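Local coordinates for glycosyl hydrolase, family 38 (Enterococcus faecalis, PDB 5KBP), which probably hydrolyses alpha-mannosidic linkages in carbohydrates, as expected of a family 38 glycoside hydrolase that also binds a metal ion, at residues 93-98 / 127-132; 133-138 / 692-697; 176-181 / 278-283; 688-693 / 716-721; 850-855 / 888-893. One frame throughout, in Å; residues are numbered along the deposited sequence.

Interaction 1. Residues 93-98 / 127-132; sequences QDDFLI and PDTFGN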
# COMPACT_ATOMS: atom_id res chain seq x y z
N GLN A 93 6.05 5.71 18.99
CA GLN A 93 4.63 5.40 18.89
C GLN A 93 3.78 6.41 19.64
O GLN A 93 4.28 7.26 20.38
CB GLN A 93 4.35 3.99 19.43
CG GLN A 93 4.26 3.92 20.95
CD GLN A 93 5.62 3.93 21.63
OE1 GLN A 93 6.64 4.25 21.02
NE2 GLN A 93 5.64 3.56 22.91
N ASP A 94 2.47 6.30 19.44
CA ASP A 94 1.49 6.90 20.33
C ASP A 94 1.19 5.90 21.44
O ASP A 94 0.90 4.73 21.16
CB ASP A 94 0.21 7.28 19.59
CG ASP A 94 -0.82 7.92 20.50
OD1 ASP A 94 -1.57 7.18 21.17
OD2 ASP A 94 -0.87 9.17 20.55
N ASP A 95 1.27 6.36 22.69
CA ASP A 95 1.18 5.43 23.82
C ASP A 95 -0.20 4.79 23.92
O ASP A 95 -0.31 3.56 23.97
CB ASP A 95 1.53 6.17 25.11
CG ASP A 95 3.03 6.22 25.37
OD1 ASP A 95 3.77 5.46 24.70
OD2 ASP A 95 3.46 7.01 26.23
N PHE A 96 -1.25 5.60 23.94
CA PHE A 96 -2.58 5.09 24.26
C PHE A 96 -3.28 4.43 23.08
O PHE A 96 -4.19 3.62 23.31
CB PHE A 96 -3.46 6.23 24.79
CG PHE A 96 -3.00 6.78 26.11
CD1 PHE A 96 -3.17 6.05 27.28
CD2 PHE A 96 -2.41 8.03 26.19
CE1 PHE A 96 -2.75 6.56 28.50
CE2 PHE A 96 -1.99 8.55 27.40
CZ PHE A 96 -2.16 7.81 28.56
N LEU A 97 -2.90 4.73 21.85
CA LEU A 97 -3.63 4.26 20.68
C LEU A 97 -3.14 2.93 20.14
O LEU A 97 -3.69 2.44 19.15
CB LEU A 97 -3.60 5.31 19.57
CG LEU A 97 -4.49 6.53 19.83
CD1 LEU A 97 -4.46 7.49 18.66
CD2 LEU A 97 -5.91 6.08 20.12
N ILE A 98 -2.11 2.33 20.75
CA ILE A 98 -1.68 0.99 20.37
C ILE A 98 -1.83 0.07 21.57
O ILE A 98 -1.88 0.51 22.72
CB ILE A 98 -0.23 0.96 19.83
CG1 ILE A 98 0.77 1.21 20.95
CG2 ILE A 98 -0.06 1.99 18.72
CD1 ILE A 98 2.21 1.06 20.51
N PRO A 127 9.59 12.22 22.94
CA PRO A 127 9.71 13.68 22.81
C PRO A 127 8.43 14.38 22.40
O PRO A 127 8.22 15.54 22.77
CB PRO A 127 10.81 13.85 21.75
CG PRO A 127 10.67 12.63 20.90
CD PRO A 127 10.26 11.52 21.83
N ASP A 128 7.55 13.70 21.66
CA ASP A 128 6.35 14.34 21.13
C ASP A 128 5.10 13.48 21.34
O ASP A 128 4.10 13.68 20.64
CB ASP A 128 6.53 14.65 19.64
CG ASP A 128 5.62 15.76 19.16
OD1 ASP A 128 5.22 16.60 20.00
OD2 ASP A 128 5.31 15.80 17.95
N THR A 129 5.14 12.55 22.29
CA THR A 129 4.01 11.65 22.50
C THR A 129 2.83 12.41 23.11
O THR A 129 2.99 13.13 24.10
CB THR A 129 4.41 10.49 23.40
OG1 THR A 129 5.61 9.88 22.89
CG2 THR A 129 3.31 9.44 23.46
N PHE A 130 1.65 12.24 22.52
CA PHE A 130 0.44 12.91 22.98
C PHE A 130 -0.07 12.19 24.22
O PHE A 130 -0.92 11.30 24.15
CB PHE A 130 -0.62 12.94 21.89
CG PHE A 130 -0.13 13.47 20.56
CD1 PHE A 130 0.88 14.42 20.51
CD2 PHE A 130 -0.68 13.01 19.38
CE1 PHE A 130 1.33 14.90 19.29
CE2 PHE A 130 -0.24 13.49 18.16
CZ PHE A 130 0.76 14.44 18.12
N GLY A 131 0.47 12.56 25.38
CA GLY A 131 0.11 11.90 26.61
C GLY A 131 0.89 10.62 26.82
O GLY A 131 1.11 9.85 25.88
N ASN A 132 1.33 10.37 28.05
CA ASN A 132 2.16 9.22 28.37
C ASN A 132 1.41 8.27 29.30
O ASN A 132 0.77 8.70 30.27
CB ASN A 132 3.48 9.65 29.01
CG ASN A 132 4.42 10.30 28.01
OD1 ASN A 132 5.22 9.62 27.36
ND2 ASN A 132 4.32 11.62 27.87

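Interaction 2. Residues 133-138 / 692-697; sequences MGQTPQ and IYEVVT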
# COMPACT_ATOMS: atom_id res chain seq x y z
N MET A 133 1.49 6.98 28.99
CA MET A 133 0.79 5.96 29.76
C MET A 133 1.29 5.93 31.20
O MET A 133 2.46 6.23 31.49
CB MET A 133 0.98 4.59 29.12
CG MET A 133 2.45 4.20 28.96
SD MET A 133 2.72 2.63 28.14
CE MET A 133 2.15 2.99 26.49
N GLY A 134 0.39 5.56 32.12
CA GLY A 134 0.75 5.52 33.53
C GLY A 134 1.77 4.46 33.87
O GLY A 134 2.56 4.63 34.81
N GLN A 135 1.78 3.35 33.13
CA GLN A 135 2.70 2.25 33.40
C GLN A 135 4.07 2.43 32.77
O GLN A 135 4.83 1.46 32.69
CB GLN A 135 2.08 0.93 32.91
CG GLN A 135 0.99 0.37 33.81
CD GLN A 135 1.53 -0.36 35.02
OE1 GLN A 135 2.65 -0.11 35.47
NE2 GLN A 135 0.74 -1.29 35.56
N THR A 136 4.41 3.64 32.32
CA THR A 136 5.72 3.87 31.70
C THR A 136 6.88 3.48 32.61
O THR A 136 7.80 2.80 32.12
CB THR A 136 5.84 5.33 31.24
OG1 THR A 136 4.73 5.67 30.41
CG2 THR A 136 7.13 5.53 30.47
N PRO A 137 6.92 3.86 33.89
CA PRO A 137 8.09 3.47 34.71
C PRO A 137 8.30 1.97 34.80
O PRO A 137 9.44 1.51 34.67
CB PRO A 137 7.76 4.08 36.08
CG PRO A 137 6.84 5.20 35.79
CD PRO A 137 6.00 4.73 34.65
N GLN A 138 7.24 1.20 35.02
CA GLN A 138 7.40 -0.25 35.10
C GLN A 138 7.81 -0.84 33.75
O GLN A 138 8.65 -1.75 33.70
CB GLN A 138 6.11 -0.91 35.59
CG GLN A 138 6.25 -2.41 35.82
CD GLN A 138 4.94 -3.07 36.21
OE1 GLN A 138 4.93 -4.19 36.71
NE2 GLN A 138 3.83 -2.38 35.97
N ILE A 692 -2.87 0.90 29.25
CA ILE A 692 -1.77 0.02 28.89
C ILE A 692 -1.34 -0.74 30.13
O ILE A 692 -0.69 -0.17 31.02
CB ILE A 692 -0.60 0.81 28.28
CG1 ILE A 692 -1.09 1.62 27.08
CG2 ILE A 692 0.52 -0.14 27.87
CD1 ILE A 692 -1.80 0.79 26.04
N TYR A 693 -1.70 -2.02 30.19
CA TYR A 693 -1.40 -2.88 31.34
C TYR A 693 -1.90 -2.25 32.64
O TYR A 693 -1.26 -2.34 33.69
CB TYR A 693 0.10 -3.17 31.44
CG TYR A 693 0.67 -3.99 30.30
CD1 TYR A 693 0.28 -5.31 30.11
CD2 TYR A 693 1.60 -3.44 29.43
CE1 TYR A 693 0.80 -6.06 29.07
CE2 TYR A 693 2.13 -4.19 28.39
CZ TYR A 693 1.73 -5.49 28.22
OH TYR A 693 2.25 -6.24 27.19
N GLU A 694 -3.08 -1.62 32.58
CA GLU A 694 -3.54 -0.82 33.69
C GLU A 694 -5.01 -0.48 33.52
O GLU A 694 -5.45 -0.14 32.42
CB GLU A 694 -2.71 0.47 33.80
CG GLU A 694 -3.30 1.56 34.67
CD GLU A 694 -2.49 2.84 34.62
OE1 GLU A 694 -2.23 3.42 35.69
OE2 GLU A 694 -2.10 3.25 33.51
N VAL A 695 -5.76 -0.58 34.61
CA VAL A 695 -7.10 -0.01 34.71
C VAL A 695 -6.93 1.30 35.46
O VAL A 695 -6.87 1.32 36.70
CB VAL A 695 -8.08 -0.95 35.40
CG1 VAL A 695 -9.43 -0.27 35.58
CG2 VAL A 695 -8.23 -2.24 34.61
N VAL A 696 -6.85 2.40 34.72
CA VAL A 696 -6.49 3.70 35.29
C VAL A 696 -7.74 4.37 35.85
O VAL A 696 -8.83 4.28 35.27
CB VAL A 696 -5.79 4.58 34.24
CG1 VAL A 696 -6.73 4.91 33.08
CG2 VAL A 696 -5.24 5.84 34.87
N THR A 697 -7.58 5.04 36.99
CA THR A 697 -8.65 5.81 37.61
C THR A 697 -8.54 7.26 37.15
O THR A 697 -7.49 7.89 37.33
CB THR A 697 -8.57 5.71 39.13
OG1 THR A 697 -8.80 4.35 39.54
CG2 THR A 697 -9.61 6.61 39.77

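Interaction 3. Residues 176-181 / 278-283; sequences WWEGPD and LGTVTG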
# COMPACT_ATOMS: atom_id res chain seq x y z
N TRP A 176 11.30 12.64 39.35
CA TRP A 176 11.06 11.22 39.50
C TRP A 176 9.68 10.88 38.96
O TRP A 176 8.71 11.61 39.18
CB TRP A 176 11.16 10.80 40.97
CG TRP A 176 12.51 11.01 41.56
CD1 TRP A 176 12.85 11.88 42.56
CD2 TRP A 176 13.72 10.34 41.19
NE1 TRP A 176 14.19 11.79 42.83
CE2 TRP A 176 14.75 10.86 42.00
CE3 TRP A 176 14.04 9.36 40.24
CZ2 TRP A 176 16.07 10.42 41.90
CZ3 TRP A 176 15.35 8.93 40.14
CH2 TRP A 176 16.35 9.46 40.97
N TRP A 177 9.60 9.77 38.23
CA TRP A 177 8.34 9.31 37.65
C TRP A 177 8.01 7.96 38.26
O TRP A 177 8.69 6.96 37.99
CB TRP A 177 8.43 9.23 36.13
CG TRP A 177 7.10 9.13 35.46
CD1 TRP A 177 5.87 9.12 36.07
CD2 TRP A 177 6.84 9.04 34.06
NE1 TRP A 177 4.88 9.03 35.13
CE2 TRP A 177 5.45 8.98 33.88
CE3 TRP A 177 7.67 9.01 32.92
CZ2 TRP A 177 4.86 8.88 32.63
CZ3 TRP A 177 7.07 8.92 31.68
CH2 TRP A 177 5.68 8.85 31.54
N GLU A 178 6.97 7.92 39.09
CA GLU A 178 6.54 6.71 39.78
C GLU A 178 5.24 6.21 39.17
O GLU A 178 4.28 6.97 39.04
CB GLU A 178 6.37 6.97 41.27
CG GLU A 178 5.92 5.77 42.08
CD GLU A 178 5.88 6.04 43.57
OE1 GLU A 178 6.57 6.99 44.02
OE2 GLU A 178 5.17 5.32 44.29
N GLY A 179 5.22 4.93 38.79
CA GLY A 179 4.04 4.34 38.22
C GLY A 179 3.07 3.85 39.28
O GLY A 179 3.31 3.98 40.49
N PRO A 180 1.96 3.28 38.83
CA PRO A 180 0.96 2.76 39.78
C PRO A 180 1.47 1.59 40.60
O PRO A 180 0.94 1.35 41.70
CB PRO A 180 -0.21 2.35 38.88
CG PRO A 180 0.41 2.09 37.55
CD PRO A 180 1.55 3.07 37.43
N ASP A 181 2.46 0.85 40.12
CA ASP A 181 3.06 -0.24 40.88
C ASP A 181 4.22 0.23 41.75
O ASP A 181 5.00 -0.61 42.22
CB ASP A 181 3.55 -1.34 39.93
CG ASP A 181 4.75 -0.91 39.12
OD1 ASP A 181 4.78 0.25 38.65
OD2 ASP A 181 5.67 -1.73 38.95
N LEU A 278 13.90 16.76 44.90
CA LEU A 278 13.39 16.57 43.55
C LEU A 278 11.94 16.11 43.59
O LEU A 278 11.57 15.23 44.38
CB LEU A 278 14.25 15.56 42.79
CG LEU A 278 14.21 15.68 41.27
CD1 LEU A 278 14.88 16.97 40.82
CD2 LEU A 278 14.88 14.47 40.62
N GLY A 279 11.11 16.71 42.74
CA GLY A 279 9.70 16.38 42.70
C GLY A 279 9.44 15.02 42.09
O GLY A 279 10.29 14.40 41.46
N THR A 280 8.21 14.55 42.28
CA THR A 280 7.79 13.25 41.79
C THR A 280 6.40 13.35 41.19
O THR A 280 5.47 13.82 41.85
CB THR A 280 7.79 12.20 42.92
OG1 THR A 280 9.11 12.10 43.48
CG2 THR A 280 7.38 10.84 42.38
N VAL A 281 6.27 12.92 39.94
CA VAL A 281 4.98 12.80 39.27
C VAL A 281 4.58 11.33 39.27
O VAL A 281 5.43 10.43 39.19
CB VAL A 281 5.02 13.37 37.84
CG1 VAL A 281 5.23 14.87 37.88
CG2 VAL A 281 6.12 12.70 37.02
N THR A 282 3.27 11.08 39.35
CA THR A 282 2.75 9.73 39.51
C THR A 282 1.66 9.47 38.48
O THR A 282 0.71 10.26 38.36
CB THR A 282 2.21 9.51 40.92
OG1 THR A 282 3.25 9.69 41.88
CG2 THR A 282 1.65 8.10 41.05
N GLY A 283 1.79 8.37 37.75
CA GLY A 283 0.72 7.91 36.89
C GLY A 283 0.72 8.55 35.51
O GLY A 283 1.76 8.91 34.96

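Interaction 4. Residues 688-693 / 716-721; sequences EADSIY and QAFVNV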
# COMPACT_ATOMS: atom_id res chain seq x y z
N GLU A 688 -13.25 4.64 35.56
CA GLU A 688 -12.14 3.78 35.19
C GLU A 688 -12.17 3.49 33.70
O GLU A 688 -13.23 3.47 33.07
CB GLU A 688 -12.16 2.47 35.98
CG GLU A 688 -11.93 2.65 37.47
CD GLU A 688 -11.87 1.33 38.21
OE1 GLU A 688 -12.03 0.28 37.57
OE2 GLU A 688 -11.67 1.35 39.45
N ALA A 689 -10.98 3.26 33.13
CA ALA A 689 -10.85 2.99 31.71
C ALA A 689 -9.66 2.07 31.49
O ALA A 689 -8.67 2.11 32.22
CB ALA A 689 -10.67 4.28 30.90
N ASP A 690 -9.77 1.23 30.46
CA ASP A 690 -8.68 0.33 30.10
C ASP A 690 -7.56 1.12 29.44
O ASP A 690 -7.78 1.82 28.45
CB ASP A 690 -9.18 -0.77 29.17
CG ASP A 690 -8.16 -1.87 28.98
OD1 ASP A 690 -7.46 -2.22 29.95
OD2 ASP A 690 -8.06 -2.40 27.85
N SER A 691 -6.35 0.99 29.98
CA SER A 691 -5.18 1.64 29.39
C SER A 691 -4.14 0.61 29.00
O SER A 691 -4.48 -0.45 28.47
CB SER A 691 -4.59 2.66 30.36
OG SER A 691 -3.60 3.46 29.73
N ILE A 692 -2.87 0.90 29.25
CA ILE A 692 -1.77 0.02 28.89
C ILE A 692 -1.34 -0.74 30.13
O ILE A 692 -0.69 -0.17 31.02
CB ILE A 692 -0.60 0.81 28.28
CG1 ILE A 692 -1.09 1.62 27.08
CG2 ILE A 692 0.52 -0.14 27.87
CD1 ILE A 692 -1.80 0.79 26.04
N TYR A 693 -1.70 -2.02 30.19
CA TYR A 693 -1.40 -2.88 31.34
C TYR A 693 -1.90 -2.25 32.64
O TYR A 693 -1.26 -2.34 33.69
CB TYR A 693 0.10 -3.17 31.44
CG TYR A 693 0.67 -3.99 30.30
CD1 TYR A 693 0.28 -5.31 30.11
CD2 TYR A 693 1.60 -3.44 29.43
CE1 TYR A 693 0.80 -6.06 29.07
CE2 TYR A 693 2.13 -4.19 28.39
CZ TYR A 693 1.73 -5.49 28.22
OH TYR A 693 2.25 -6.24 27.19
N GLN A 716 -8.83 1.84 25.81
CA GLN A 716 -8.43 0.67 25.03
C GLN A 716 -9.63 -0.22 24.79
O GLN A 716 -10.31 -0.09 23.76
CB GLN A 716 -7.32 -0.10 25.75
CG GLN A 716 -5.92 0.45 25.51
CD GLN A 716 -5.30 -0.07 24.23
OE1 GLN A 716 -5.30 -1.27 23.97
NE2 GLN A 716 -4.76 0.83 23.42
N ALA A 717 -9.91 -1.13 25.72
CA ALA A 717 -10.95 -2.13 25.53
C ALA A 717 -12.28 -1.77 26.19
O ALA A 717 -13.32 -2.26 25.74
CB ALA A 717 -10.48 -3.49 26.06
N PHE A 718 -12.28 -0.94 27.23
CA PHE A 718 -13.52 -0.68 27.96
C PHE A 718 -13.40 0.61 28.75
O PHE A 718 -12.33 1.21 28.88
CB PHE A 718 -13.87 -1.85 28.89
CG PHE A 718 -12.78 -2.19 29.87
CD1 PHE A 718 -12.66 -1.49 31.06
CD2 PHE A 718 -11.87 -3.20 29.60
CE1 PHE A 718 -11.66 -1.80 31.97
CE2 PHE A 718 -10.87 -3.51 30.50
CZ PHE A 718 -10.77 -2.81 31.69
N VAL A 719 -14.54 1.04 29.30
CA VAL A 719 -14.64 2.14 30.25
C VAL A 719 -15.76 1.80 31.23
O VAL A 719 -16.78 1.22 30.84
CB VAL A 719 -14.90 3.49 29.54
CG1 VAL A 719 -16.13 3.40 28.65
CG2 VAL A 719 -15.06 4.60 30.55
N ASN A 720 -15.56 2.13 32.50
CA ASN A 720 -16.46 1.71 33.56
C ASN A 720 -16.83 2.88 34.46
O ASN A 720 -16.02 3.77 34.71
CB ASN A 720 -15.83 0.59 34.40
CG ASN A 720 -16.68 0.20 35.59
OD1 ASN A 720 -16.53 0.74 36.69
ND2 ASN A 720 -17.60 -0.74 35.39
N VAL A 721 -18.08 2.86 34.94
CA VAL A 721 -18.58 3.81 35.94
C VAL A 721 -19.33 3.00 36.99
O VAL A 721 -20.23 2.23 36.65
CB VAL A 721 -19.49 4.88 35.31
CG1 VAL A 721 -20.27 5.61 36.39
CG2 VAL A 721 -18.68 5.86 34.48

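Interaction 5. Residues 850-855 / 888-893; sequences LTAQNI and RPFEIR. With SO4 (sulfate ion), chain I.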
# COMPACT_ATOMS: atom_id res chain seq x y z
N LEU A 850 -4.91 -6.52 37.59
CA LEU A 850 -5.91 -5.49 37.34
C LEU A 850 -6.21 -4.63 38.56
O LEU A 850 -6.79 -3.56 38.42
CB LEU A 850 -7.21 -6.12 36.83
CG LEU A 850 -7.17 -6.86 35.49
CD1 LEU A 850 -8.42 -7.70 35.30
CD2 LEU A 850 -7.01 -5.87 34.35
N THR A 851 -5.82 -5.08 39.75
CA THR A 851 -6.18 -4.42 41.00
C THR A 851 -4.94 -3.83 41.67
O THR A 851 -3.80 -3.99 41.21
CB THR A 851 -6.88 -5.40 41.94
OG1 THR A 851 -5.91 -6.27 42.53
CG2 THR A 851 -7.88 -6.23 41.18
N ALA A 852 -5.17 -3.14 42.79
CA ALA A 852 -4.11 -2.56 43.60
C ALA A 852 -3.73 -3.44 44.78
O ALA A 852 -3.03 -2.97 45.68
CB ALA A 852 -4.53 -1.17 44.09
N GLN A 853 -4.18 -4.69 44.81
CA GLN A 853 -3.88 -5.61 45.88
C GLN A 853 -2.97 -6.73 45.39
O GLN A 853 -2.97 -7.08 44.20
CB GLN A 853 -5.15 -6.22 46.48
CG GLN A 853 -5.91 -5.30 47.42
CD GLN A 853 -6.69 -4.23 46.69
OE1 GLN A 853 -6.55 -3.04 46.97
NE2 GLN A 853 -7.53 -4.65 45.75
N ASN A 854 -2.19 -7.29 46.31
CA ASN A 854 -1.42 -8.49 46.02
C ASN A 854 -2.36 -9.68 45.93
O ASN A 854 -3.05 -10.00 46.90
CB ASN A 854 -0.36 -8.71 47.11
CG ASN A 854 0.67 -7.61 47.16
OD1 ASN A 854 1.69 -7.66 46.48
ND2 ASN A 854 0.41 -6.59 47.98
N ILE A 855 -2.39 -10.33 44.77
CA ILE A 855 -3.29 -11.46 44.55
C ILE A 855 -2.45 -12.70 44.25
O ILE A 855 -1.32 -12.57 43.75
CB ILE A 855 -4.28 -11.17 43.42
CG1 ILE A 855 -3.56 -11.09 42.07
CG2 ILE A 855 -5.04 -9.87 43.69
CD1 ILE A 855 -4.48 -10.79 40.91
N ARG A 888 2.10 -8.69 42.47
CA ARG A 888 2.08 -7.39 43.11
C ARG A 888 1.09 -6.46 42.41
O ARG A 888 0.72 -6.69 41.26
CB ARG A 888 3.48 -6.78 43.12
CG ARG A 888 4.47 -7.57 43.96
CD ARG A 888 5.80 -6.84 44.10
NE ARG A 888 6.51 -6.74 42.82
CZ ARG A 888 7.32 -7.68 42.35
NH1 ARG A 888 7.92 -7.50 41.18
NH2 ARG A 888 7.53 -8.79 43.03
N PRO A 889 0.62 -5.42 43.10
CA PRO A 889 -0.35 -4.50 42.49
C PRO A 889 0.18 -3.87 41.21
O PRO A 889 1.28 -3.30 41.19
CB PRO A 889 -0.59 -3.45 43.58
CG PRO A 889 0.51 -3.66 44.59
CD PRO A 889 0.83 -5.11 44.52
N PHE A 890 -0.60 -3.99 40.14
CA PHE A 890 -0.28 -3.41 38.84
C PHE A 890 1.03 -3.96 38.28
O PHE A 890 1.69 -3.31 37.47
CB PHE A 890 -0.23 -1.88 38.90
CG PHE A 890 -1.47 -1.25 39.46
CD1 PHE A 890 -2.64 -1.21 38.72
CD2 PHE A 890 -1.47 -0.70 40.74
CE1 PHE A 890 -3.79 -0.63 39.23
CE2 PHE A 890 -2.62 -0.12 41.25
CZ PHE A 890 -3.77 -0.09 40.50
N GLU A 891 1.40 -5.17 38.69
CA GLU A 891 2.62 -5.79 38.19
C GLU A 891 2.37 -6.40 36.82
O GLU A 891 1.33 -7.02 36.58
CB GLU A 891 3.13 -6.86 39.15
CG GLU A 891 4.50 -7.41 38.78
CD GLU A 891 4.81 -8.72 39.47
OE1 GLU A 891 5.26 -9.66 38.78
OE2 GLU A 891 4.61 -8.81 40.70
N ILE A 892 3.33 -6.23 35.92
CA ILE A 892 3.33 -6.88 34.62
C ILE A 892 4.28 -8.07 34.73
O ILE A 892 5.50 -7.92 34.69
CB ILE A 892 3.75 -5.93 33.49
CG1 ILE A 892 2.93 -4.65 33.54
CG2 ILE A 892 3.59 -6.61 32.14
CD1 ILE A 892 3.46 -3.56 32.63
N ARG A 893 3.72 -9.27 34.89
CA ARG A 893 4.51 -10.47 35.11
C ARG A 893 4.62 -11.27 33.82
O ARG A 893 3.64 -11.43 33.08
CB ARG A 893 3.89 -11.34 36.21
CG ARG A 893 4.72 -12.56 36.56
CD ARG A 893 4.27 -13.17 37.88
NE ARG A 893 4.56 -12.30 39.01
CZ ARG A 893 4.31 -12.61 40.28
NH1 ARG A 893 3.75 -13.77 40.58
NH2 ARG A 893 4.60 -11.75 41.25
S SO4 I . -8.91 -1.96 43.97
O1 SO4 I . -10.02 -1.08 43.63
O2 SO4 I . -9.28 -3.34 43.71
O3 SO4 I . -8.58 -1.80 45.38
O4 SO4 I . -7.74 -1.61 43.16

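Interaction 1. Residues 93-98 / 127-132
Asp-95 and Phe-96 reach from one loop to segment 129-132 of another. Asp-95 heads straight for that segment, and its CB sits 3.8 Å from Gly-131 O. Its CG, anti to the carbonyl carbon (chi1 -85°), comes within 3.8 Å of Thr-129 CG2, the methyl branch, and the two side chains cross at about a right angle. OD1 only grazes the same methyl. OD2, at the tip, goes farther and rests 3.3 Å from Asn-132 CA. It also faces Asn-132 OD1 at 3.3 Å; these are two acceptors, so the approach is not a bond, and carboxylate and amide planes stand 70° apart. OD2 accepts a weak hydrogen bond from Met-133 N.

Phe-96 meets the backbone of 130-132 with CD2, CE2 and CZ. Its CE2 is 3.6 Å from Gly-131 C and its CZ 3.5 Å from Asn-132 O, both oblique to the ring, whereas Phe-130 O lies at the ring edge, near its plane. Gly-131 lets its backbone come close to this ring. Asp-94 folds back on its own loop: OD1 accepts from Leu-97 N (2.9 Å), an Asx motif, while the buried OD2 finds no polar partner and lies 4.0 Å from Phe-130 CB.

The two loops follow strands 84-85 and 124-126 and lead into helices 100-117 and 136-141. Asn-103 of helix 100-117 and Phe-126 of strand 124-126 pack on Asp-95, and helix 353-356 covers Asp-94 and Leu-97.

Interaction 2. Residues 133-138 / 692-697
Gln-135, Ile-692 and Met-133 carry most of the surface buried here. Gln-135 CG touches Ile-692 O at 3.3 Å, and the same CG meets Glu-694 CB at 3.7 Å. A bend at chi2 (-80°) then turns CD and so carries the amide toward Tyr-693 O. It gives the hydrogen bond of the contact, Gln-135 NE2 to Tyr-693 O at 2.9 Å, with an N-H...O angle of 148° and the donor tilted 29° from the carbonyl plane. The other end of the amide is held too, since Gln-138 NE2 donates to Gln-135 OE1 from above the plane of that carbonyl. Gln-135 NE2 also donates to Phe-890 O.

Ile-692 meets Met-133 through both branches, CG2 and CG1. The sulfur SD of Met-133 lies 3.5 Å from Ile-692 CG2, while Met-133 CE, brought round by a bend at chi3, reaches Ile-692 CG1 at 3.6 Å. This is a plain apolar contact. Beside it Glu-694 OE2, buried and without a polar partner, sits 3.6 Å from Gly-134 CA.

Met-133 to Thr-136 form a type I turn, and Gln-135 is the N-cap of helix 136-141. The turn thus joins the start of that helix to the loop entering edge strand 695-699, with Asn-103 of helix 100-117 touching both Met-133 and Ile-692, and Met-139 of helix 136-141 touching both as well.

Interaction 3. Residues 176-181 / 278-283
Trp-176 and Leu-278 cross at about a right angle, with the methyl CD2 of Leu-278 over one face of the indole. CD2 lies 3.8 Å from the centroid of the Trp-176 five-membered ring, 22° off the normal and displaced toward the rim at NE1, a CH-pi contact. On the same side of the sheet, Thr-280 brings OG1 to 3.5 Å from Trp-176 CB, at the edge of the ring near its plane. Lys-184 adds a cation-pi contact to this indole.

Trp-177 points to the opposite side of the sheet, with CG anti to the backbone N (chi1 -164°). Its ring is set to use its edge: NE1 donates to Gly-283 O at 3.1 Å, the acceptor lying exactly in the indole plane, while Trp-177 CD1 comes to 3.7 Å from Val-281 CG2. A buried indole N-H is thus satisfied by a backbone carbonyl.

Four backbone bonds hold the strands in register: Trp-176 and Glu-178 each bond, through N and O, to the residues flanking their partners, Thr-280 and Thr-282, as in Trp-176 N to Gly-279 O (2.9 Å). Gly-283 takes a positive phi, where the strand ends.

This hydrogen-bond pattern, with the strand directions 25° apart, is that of a parallel beta pair, here adding 280-282 beside 174-178 as the outermost strand within this chain of the mixed five-stranded sheet of the family 38 N-terminal domain.

Interaction 4. Residues 688-693 / 716-721
The ring of Phe-718 has Asp-690 over one face: CB stands 3.4 Å above the plane, over the ring centre, a CH-pi contact. The carboxylate of Asp-690 lies almost flat on the same ring, its plane 12° from it, with CG 3.5 Å from Phe-718 CE2. Tyr-793 of helix 789-799 also stacks with this ring, and Val-695 touches it at CZ.

The strands pair antiparallel. Glu-688 and Asn-720 are a hydrogen-bonded pair, Asn-720 N to Glu-688 O at 2.7 Å; Ala-689 and Val-719 form the next, non-hydrogen-bonded one. Asp-690 N then donates to Phe-718 O at 3.0 Å, nearly straight (179°). Farther on, Gln-716 N reaches Asp-690 O at 2.8 Å, and Gln-716 NE2 bonds to Phe-96 O.

Asp-690 is the hub. Its OD2 accepts from Ala-717 N at 3.1 Å on the anti lone pair, and OD1 bonds to Tyr-797 OH. A buried carboxylate with a bond on each oxygen is fixed in rotation, and a backbone donor on OD2 would probably help keep it ionised beside the aromatic face.

Interaction 5. Residues 850-855 / 888-893
A type II beta turn, Arg-888 to Glu-891, presses Pro-889 and Phe-890 against the loop around Ala-852 and Asn-854. Pro-889 CB sits 3.3 Å from Ala-852 O, while its CD meets Asn-854 OD1 at 3.3 Å; these two side chains cross at a slant. Phe-890 turns its ring so that Thr-851 O lies over one face, 3.7 Å above the plane and near its centre. Its CE2 touches Ala-852 CB at 3.6 Å. Phe-890 N gives Thr-851 O a weak bond of 3.4 Å.

Each segment also organises itself. Thr-851 OG1 accepts from Gln-853 N, an ST turn, and a sulfate, probably from the crystallisation liquor, takes bonds from Ala-852 N (3.0 Å to O4) and Gln-853 NE2. From the strand that follows the turn, Arg-893 grips the carboxylate of Glu-891 side-on through NE and NH2, and Arg-888 lays its guanidinium under Glu-891 OE2, charges only.

The loop leaves strand 843-849 and the turn enters its neighbour, strand 892-897, in the C-terminal beta sandwich. Asn-849 of the former bonds both Arg-888 O and Gln-853 O. Helix 789-799 packs on Leu-850, and Gln-138 of helix 136-141 meets Phe-890 O and Ile-892 N.

How the interactions relate
Along the chain, interaction 1 closes a short loop in the N-terminal domain, and interaction 2 opens at the next residue, ending far off at 692-697. Within that long span interaction 3 closes a loop of about 100 residues. Interaction 4 starts at 688, before interaction 2 has finished, sharing Ile-692 and Tyr-693, and closes a loop of about 20 residues; strands 686-690 and 695-699 are neighbours in one sheet. Interaction 5 comes last, closing about 30 residues of the C-terminal sandwich. The contacts meet around 133-138: interaction 1 abuts Met-133, interaction 3 reaches Gly-134 and Pro-137 through Pro-180 and Trp-177, and interaction 5 meets Gln-138. N-terminal domain, C-terminal domain and sandwich are thereby joined.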